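Side-chain contact in cephalosporin hydroxylase CMCI (Streptomyces clavuligerus, PDB 2BM8), which probably transfers a methyl group in the 7-alpha-methoxylation step of cephamycin biosynthesis, although it is named a hydroxylase: residues Leu77-Pro82 against Met215-Ala220. The protein carries 3 engineered substitutions. Sequence-based numbering, arbitrary orientation.
Sequences LWELRP and MLYANA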
loop_
_atom_site.group_PDB
_atom_site.type_symbol
_atom_site.label_atom_id
_atom_site.label_comp_id
_atom_site.label_asym_id
_atom_site.label_seq_id
_atom_site.Cartn_x
_atom_site.Cartn_y
_atom_site.Cartn_z
ATOM N N LEU B 77 -4.597 26.662 -20.149
ATOM C CA LEU B 77 -5.388 27.515 -21.013
ATOM C C LEU B 77 -5.595 28.891 -20.390
ATOM O O LEU B 77 -5.408 29.905 -21.062
ATOM C CB LEU B 77 -6.733 26.864 -21.329
ATOM C CG LEU B 77 -6.747 26.091 -22.642
ATOM C CD1 LEU B 77 -5.565 25.140 -22.791
ATOM C CD2 LEU B 77 -8.056 25.343 -22.783
ATOM N N TRP B 78 -5.940 28.906 -19.100
ATOM C CA TRP B 78 -6.272 30.127 -18.369
ATOM C C TRP B 78 -5.080 31.072 -18.260
ATOM O O TRP B 78 -5.236 32.302 -18.368
ATOM C CB TRP B 78 -6.790 29.793 -16.972
ATOM C CG TRP B 78 -7.281 31.003 -16.231
ATOM C CD1 TRP B 78 -6.736 31.553 -15.099
ATOM C CD2 TRP B 78 -8.401 31.825 -16.579
ATOM N NE1 TRP B 78 -7.460 32.659 -14.724
ATOM C CE2 TRP B 78 -8.482 32.855 -15.615
ATOM C CE3 TRP B 78 -9.346 31.801 -17.611
ATOM C CZ2 TRP B 78 -9.471 33.853 -15.651
ATOM C CZ3 TRP B 78 -10.336 32.804 -17.653
ATOM C CH2 TRP B 78 -10.391 33.807 -16.672
ATOM N N GLU B 79 -3.898 30.494 -18.081
ATOM C CA GLU B 79 -2.661 31.255 -17.949
ATOM C C GLU B 79 -2.097 31.716 -19.314
ATOM O O GLU B 79 -1.747 32.877 -19.485
ATOM C CB GLU B 79 -1.627 30.406 -17.203
ATOM C CG GLU B 79 -0.184 30.920 -17.248
ATOM C CD GLU B 79 0.779 29.950 -16.585
ATOM O OE1 GLU B 79 0.613 28.714 -16.740
ATOM O OE2 GLU B 79 1.701 30.412 -15.892
ATOM N N LEU B 80 -2.000 30.799 -20.269
ATOM C CA LEU B 80 -1.379 31.057 -21.583
ATOM C C LEU B 80 -2.311 31.795 -22.580
ATOM O O LEU B 80 -1.868 32.634 -23.372
ATOM C CB LEU B 80 -0.964 29.718 -22.184
ATOM C CG LEU B 80 0.313 29.528 -23.012
ATOM C CD1 LEU B 80 -0.042 28.745 -24.295
ATOM C CD2 LEU B 80 1.095 30.799 -23.315
ATOM N N ARG B 81 -3.601 31.467 -22.532
ATOM C CA ARG B 81 -4.590 31.981 -23.479
ATOM C C ARG B 81 -4.126 31.726 -24.912
ATOM O O ARG B 81 -3.874 32.660 -25.664
ATOM C CB ARG B 81 -4.878 33.473 -23.229
ATOM C CG ARG B 81 -5.427 33.742 -21.830
ATOM C CD ARG B 81 -5.703 35.202 -21.525
ATOM N NE ARG B 81 -6.717 35.763 -22.410
ATOM C CZ ARG B 81 -8.018 35.503 -22.343
ATOM N NH1 ARG B 81 -8.513 34.684 -21.426
ATOM N NH2 ARG B 81 -8.840 36.076 -23.204
ATOM N N PRO B 82 -4.012 30.457 -25.282
ATOM C CA PRO B 82 -3.538 30.091 -26.615
ATOM C C PRO B 82 -4.515 30.481 -27.711
ATOM O O PRO B 82 -5.708 30.266 -27.554
ATOM C CB PRO B 82 -3.421 28.561 -26.543
ATOM C CG PRO B 82 -4.376 28.152 -25.488
ATOM C CD PRO B 82 -4.336 29.270 -24.476
ATOM N N MET B 215 7.658 22.647 -14.745
ATOM C CA MET B 215 7.465 21.908 -13.506
ATOM C C MET B 215 6.186 22.232 -12.763
ATOM O O MET B 215 5.841 21.512 -11.832
ATOM C CB MET B 215 8.648 22.133 -12.579
ATOM C CG MET B 215 9.943 21.614 -13.131
ATOM S SD MET B 215 9.911 19.884 -13.587
ATOM C CE MET B 215 10.113 19.137 -11.945
ATOM N N LEU B 216 5.489 23.298 -13.150
ATOM C CA LEU B 216 4.163 23.569 -12.595
ATOM C C LEU B 216 3.126 22.540 -13.052
ATOM O O LEU B 216 2.237 22.163 -12.282
ATOM C CB LEU B 216 3.686 24.972 -12.968
ATOM C CG LEU B 216 2.456 25.483 -12.198
ATOM C CD1 LEU B 216 2.714 25.524 -10.716
ATOM C CD2 LEU B 216 2.048 26.873 -12.688
ATOM N N TYR B 217 3.253 22.083 -14.294
ATOM C CA TYR B 217 2.292 21.150 -14.882
ATOM C C TYR B 217 2.803 19.711 -15.011
ATOM O O TYR B 217 2.017 18.777 -14.955
ATOM C CB TYR B 217 1.858 21.673 -16.244
ATOM C CG TYR B 217 1.207 23.039 -16.184
ATOM C CD1 TYR B 217 1.662 24.089 -16.966
ATOM C CD2 TYR B 217 0.129 23.282 -15.330
ATOM C CE1 TYR B 217 1.060 25.349 -16.906
ATOM C CE2 TYR B 217 -0.485 24.536 -15.267
ATOM C CZ TYR B 217 -0.018 25.558 -16.059
ATOM O OH TYR B 217 -0.627 26.791 -15.992
ATOM N N ALA B 218 4.108 19.540 -15.161
ATOM C CA ALA B 218 4.710 18.247 -15.474
ATOM C C ALA B 218 4.447 17.128 -14.461
ATOM O O ALA B 218 4.401 15.979 -14.844
ATOM C CB ALA B 218 6.235 18.407 -15.676
ATOM N N ASN B 219 4.303 17.432 -13.179
ATOM C CA ASN B 219 3.982 16.372 -12.200
ATOM C C ASN B 219 2.500 16.345 -11.783
ATOM O O ASN B 219 2.140 15.692 -10.825
ATOM C CB ASN B 219 4.893 16.483 -10.968
ATOM C CG ASN B 219 6.381 16.419 -11.325
ATOM O OD1 ASN B 219 6.795 15.654 -12.200
ATOM N ND2 ASN B 219 7.186 17.233 -10.655
ATOM N N ALA B 220 1.630 17.029 -12.512
ATOM C CA ALA B 220 0.256 17.239 -12.030
ATOM C C ALA B 220 -0.773 16.201 -12.499
ATOM O O ALA B 220 -1.874 16.166 -11.985
ATOM C CB ALA B 220 -0.211 18.649 -12.383
#
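The contact belongs to a Rossmann-like methyltransferase fold, with the sheet order 3-2-1-4-5-7-6. It ties the last turn of helix 67-80, which leads into strand 84-88 in the middle of the sheet, to the loop between strands 211-214 and 228-231. E79 and Y217 are the pair that touch. The phenol hydroxyl of Y217 donates a hydrogen bond to one carboxylate oxygen of E79, with OH 2.4 Å from OE1. That length is very short and its exact value is doubtful. OE1 lies at the edge of the ring, near its plane, and is 3.4 Å from CE1 of Y217. The carboxylate itself is turned steeply against the ring, at 78° between planes. CG of E79 is anti to the backbone N (chi1 167°) and the chain stays extended beyond it, which carries the carboxylate out from the helix to the hydroxyl. The phenol oxygen also comes alongside the start of this chain, 3.9 Å from CB of E79. At the other end, Y217 opens a type I turn closed by the bond from A220 N to Y217 O (3.0 Å). The two carboxylate oxygens share the work: OE2 of E79 forms a salt bridge with R34 of a second subunit. This would probably favour a charged E79 and hold its carboxylate between the two partners. A phenylalanine at Y217 would keep the ring but is likely to cost OE1 of E79 its phenol donor and leave the carboxylate freer to turn. The Y217 side chain also touches V72, D75 and M76 of helix 67-80, and A220 touches V72. L77 of the same helix packs on F99, T103 and M106 of helix 94-106 and on I156 of strand 155-159.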